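Local coordinates for protein acetolactate synthase isozyme 1 large subunit (PDB 6LPI) that is the large subunit of an acetohydroxy-acid synthase, a thiamine diphosphate-dependent enzyme that binds flavin-adenine dinucleotide and a magnesium ion as well, at residues Asp390-His394 / Gly475-Gln479. Numbering follows the deposited sequence.
Sequences DVGQH and GLVHQ. With TPP (thiamine diphosphate), chain J.
Gln393 NE2 bonds to two carbonyl oxygens, Gln479 OE1 and Glu544 O. Gln393 NE2 lies 3.0 Å from Gln479 OE1. This acceptor lies close to the amide plane of Gln393, but the two amide planes stand 76° apart. The Gln393 chain runs extended past Gly475, with Gln393 CD 3.2 Å from Gly475 O. Gln479 NE2 bonds to Val546 O, which ties in the C-terminal loop. Gln393 N gives a nearly straight bond of 2.8 Å to TPP O2B. Across from it, Leu476 N lies 3.1 Å from TPP O2B. His394 N donates to TPP O1B at 2.7 Å. His394 chi1 (67°) turns the ring so that its ND1 edge meets the same oxygen. Gly445 N and Ser446 N also bond to thiamine diphosphate. Leu476 CB packs 3.9 Å from Gly392 CA and also touches TPP S1. The N-cap glycines Gly392 and Gly475 leave room for the diphosphate. Both segments belong to the C-terminal TPP binding domain, built on a parallel sheet. Each passes from a loop into a helix start, 393-401 or 476-484, at the diphosphate. Backbone N-H groups and the two helix dipoles probably help offset its negative charge.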
ATOM      1  N   ASP B 390      -1.162  -5.233 -13.052  1.00 39.93           N
ATOM      2  CA  ASP B 390      -1.579  -3.852 -13.238  1.00 44.06           C
ATOM      3  C   ASP B 390      -3.025  -3.707 -12.725  1.00 44.04           C
ATOM      4  O   ASP B 390      -3.477  -4.476 -11.867  1.00 38.33           O
ATOM      5  CB  ASP B 390      -1.347  -3.443 -14.699  1.00 55.32           C
ATOM      6  CG  ASP B 390       0.008  -2.716 -14.914  1.00 70.26           C
ATOM      7  OD1 ASP B 390       0.265  -1.777 -14.122  1.00 73.85           O
ATOM      8  OD2 ASP B 390       0.792  -3.035 -15.861  1.00 67.86           O
ATOM      9  N   VAL B 391      -3.756  -2.697 -13.198  1.00 37.43           N
ATOM     10  CA  VAL B 391      -5.067  -2.349 -12.661  1.00 35.33           C
ATOM     11  C   VAL B 391      -6.132  -2.417 -13.757  1.00 40.82           C
ATOM     12  O   VAL B 391      -5.948  -1.859 -14.840  1.00 49.60           O
ATOM     13  CB  VAL B 391      -5.038  -0.953 -12.021  1.00 42.23           C
ATOM     14  CG1 VAL B 391      -6.445  -0.502 -11.695  1.00 36.78           C
ATOM     15  CG2 VAL B 391      -4.185  -0.990 -10.763  1.00 44.88           C
ATOM     16  N   GLY B 392      -7.247  -3.067 -13.471  1.00 40.94           N
ATOM     17  CA  GLY B 392      -8.363  -3.175 -14.419  1.00 40.26           C
ATOM     18  C   GLY B 392      -9.056  -4.533 -14.304  1.00 46.20           C
ATOM     19  O   GLY B 392      -9.007  -5.185 -13.257  1.00 44.17           O
ATOM     20  N   GLN B 393      -9.685  -4.958 -15.404  1.00 47.09           N
ATOM     21  CA  GLN B 393     -10.395  -6.232 -15.364  1.00 42.33           C
ATOM     22  C   GLN B 393      -9.440  -7.407 -15.204  1.00 56.83           C
ATOM     23  O   GLN B 393      -9.718  -8.336 -14.436  1.00 57.18           O
ATOM     24  CB  GLN B 393     -11.208  -6.448 -16.639  1.00 44.43           C
ATOM     25  CG  GLN B 393     -12.202  -5.405 -17.046  1.00 44.45           C
ATOM     26  CD  GLN B 393     -13.024  -5.875 -18.233  1.00 58.45           C
ATOM     27  OE1 GLN B 393     -12.484  -6.219 -19.291  1.00 58.82           O
ATOM     28  NE2 GLN B 393     -14.337  -5.975 -18.032  1.00 63.92           N
ATOM     29  N   HIS B 394      -8.292  -7.367 -15.900  1.00 53.65           N
ATOM     30  CA  HIS B 394      -7.319  -8.456 -15.815  1.00 48.70           C
ATOM     31  C   HIS B 394      -6.849  -8.676 -14.380  1.00 56.65           C
ATOM     32  O   HIS B 394      -6.623  -9.819 -13.963  1.00 60.03           O
ATOM     33  CB  HIS B 394      -6.127  -8.161 -16.726  1.00 50.59           C
ATOM     34  CG  HIS B 394      -5.305  -6.985 -16.293  1.00 50.50           C
ATOM     35  ND1 HIS B 394      -5.584  -5.692 -16.684  1.00 49.90           N
ATOM     36  CD2 HIS B 394      -4.228  -6.904 -15.472  1.00 46.19           C
ATOM     37  CE1 HIS B 394      -4.713  -4.867 -16.124  1.00 47.04           C
ATOM     38  NE2 HIS B 394      -3.879  -5.578 -15.383  1.00 43.96           N
ATOM     39  N   GLY B 475     -11.517  -0.944 -20.179  1.00 48.78           N
ATOM     40  CA  GLY B 475     -12.047  -2.248 -19.831  1.00 51.10           C
ATOM     41  C   GLY B 475     -12.781  -2.277 -18.518  1.00 52.90           C
ATOM     42  O   GLY B 475     -13.913  -2.760 -18.446  1.00 49.82           O
ATOM     43  N   LEU B 476     -12.120  -1.838 -17.451  1.00 55.35           N
ATOM     44  CA  LEU B 476     -12.849  -1.643 -16.210  1.00 53.90           C
ATOM     45  C   LEU B 476     -13.781  -0.448 -16.376  1.00 55.80           C
ATOM     46  O   LEU B 476     -14.943  -0.481 -15.948  1.00 61.38           O
ATOM     47  CB  LEU B 476     -11.856  -1.468 -15.066  1.00 53.08           C
ATOM     48  CG  LEU B 476     -12.209  -1.697 -13.600  1.00 44.23           C
ATOM     49  CD1 LEU B 476     -12.919  -0.505 -13.008  1.00 53.70           C
ATOM     50  CD2 LEU B 476     -13.033  -2.953 -13.499  1.00 39.20           C
ATOM     51  N   VAL B 477     -13.292   0.591 -17.065  1.00 55.34           N
ATOM     52  CA  VAL B 477     -14.146   1.695 -17.497  1.00 57.77           C
ATOM     53  C   VAL B 477     -15.218   1.179 -18.448  1.00 57.97           C
ATOM     54  O   VAL B 477     -16.400   1.479 -18.288  1.00 62.71           O
ATOM     55  CB  VAL B 477     -13.307   2.809 -18.157  1.00 61.50           C
ATOM     56  CG1 VAL B 477     -14.201   3.811 -18.842  1.00 62.24           C
ATOM     57  CG2 VAL B 477     -12.416   3.513 -17.153  1.00 60.16           C
ATOM     58  N   HIS B 478     -14.823   0.365 -19.435  1.00 57.78           N
ATOM     59  CA  HIS B 478     -15.777  -0.196 -20.401  1.00 58.35           C
ATOM     60  C   HIS B 478     -16.948  -0.865 -19.693  1.00 61.72           C
ATOM     61  O   HIS B 478     -18.112  -0.726 -20.099  1.00 64.03           O
ATOM     62  CB  HIS B 478     -15.042  -1.204 -21.290  1.00 53.26           C
ATOM     63  CG  HIS B 478     -15.844  -1.749 -22.427  1.00 55.58           C
ATOM     64  ND1 HIS B 478     -16.919  -2.594 -22.249  1.00 57.78           N
ATOM     65  CD2 HIS B 478     -15.690  -1.610 -23.767  1.00 53.18           C
ATOM     66  CE1 HIS B 478     -17.410  -2.931 -23.430  1.00 57.54           C
ATOM     67  NE2 HIS B 478     -16.681  -2.350 -24.366  1.00 57.18           N
ATOM     68  N   GLN B 479     -16.658  -1.559 -18.595  1.00 61.48           N
ATOM     69  CA  GLN B 479     -17.702  -2.257 -17.877  1.00 56.38           C
ATOM     70  C   GLN B 479     -18.531  -1.282 -17.053  1.00 56.83           C
ATOM     71  O   GLN B 479     -19.760  -1.397 -17.018  1.00 63.85           O
ATOM     72  CB  GLN B 479     -17.074  -3.361 -17.021  1.00 54.02           C
ATOM     73  CG  GLN B 479     -17.975  -3.974 -15.959  1.00 57.46           C
ATOM     74  CD  GLN B 479     -17.330  -5.208 -15.348  1.00 57.79           C
ATOM     75  OE1 GLN B 479     -16.231  -5.597 -15.737  1.00 61.71           O
ATOM     76  NE2 GLN B 479     -18.041  -5.873 -14.455  1.00 52.88           N
TER
HETATM   77  N1' TPP J 602      -5.644   6.478 -15.090  1.00 31.71           N
HETATM   78  C2' TPP J 602      -4.730   5.892 -14.234  1.00 35.82           C
HETATM   79  CM2 TPP J 602      -3.293   6.324 -14.212  1.00 37.67           C
HETATM   80  N3' TPP J 602      -5.114   4.897 -13.370  1.00 36.20           N
HETATM   81  C4' TPP J 602      -6.416   4.484 -13.319  1.00 32.72           C
HETATM   82  N4' TPP J 602      -6.718   3.525 -12.445  1.00 30.60           N
HETATM   83  C5' TPP J 602      -7.351   5.066 -14.179  1.00 28.97           C
HETATM   84  C6' TPP J 602      -6.950   6.063 -15.064  1.00 23.86           C
HETATM   85  C7' TPP J 602      -8.794   4.605 -14.183  1.00 33.11           C
HETATM   86  N3  TPP J 602      -8.825   3.245 -14.653  1.00 34.84           N
HETATM   87  C2  TPP J 602      -8.845   2.163 -13.805  1.00 44.43           C
HETATM   88  S1  TPP J 602      -8.860   0.749 -14.542  1.00 45.41           S
HETATM   89  C5  TPP J 602      -8.845   1.461 -15.992  1.00 44.54           C
HETATM   90  C4  TPP J 602      -8.814   2.832 -15.942  1.00 34.90           C
HETATM   91  CM4 TPP J 602      -8.798   3.675 -17.172  1.00 44.18           C
HETATM   92  C6  TPP J 602      -8.852   0.585 -17.222  1.00 45.41           C
HETATM   93  C7  TPP J 602      -7.746  -0.468 -17.182  1.00 50.63           C
HETATM   94  O7  TPP J 602      -7.263  -0.643 -18.496  1.00 48.63           O
HETATM   95  PA  TPP J 602      -6.467  -1.978 -18.933  1.00 49.27           P
HETATM   96  O1A TPP J 602      -4.989  -1.844 -18.683  1.00 41.74           O
HETATM   97  O2A TPP J 602      -6.790  -2.175 -20.402  1.00 56.10           O
HETATM   98  O3A TPP J 602      -6.994  -3.187 -18.011  1.00 48.52           O
HETATM   99  PB  TPP J 602      -8.282  -4.114 -18.387  1.00 54.88           P
HETATM  100  O1B TPP J 602      -8.071  -5.515 -17.808  1.00 40.72           O
HETATM  101  O2B TPP J 602      -9.577  -3.551 -17.855  1.00 51.72           O
HETATM  102  O3B TPP J 602      -8.453  -4.145 -19.891  1.00 60.79           O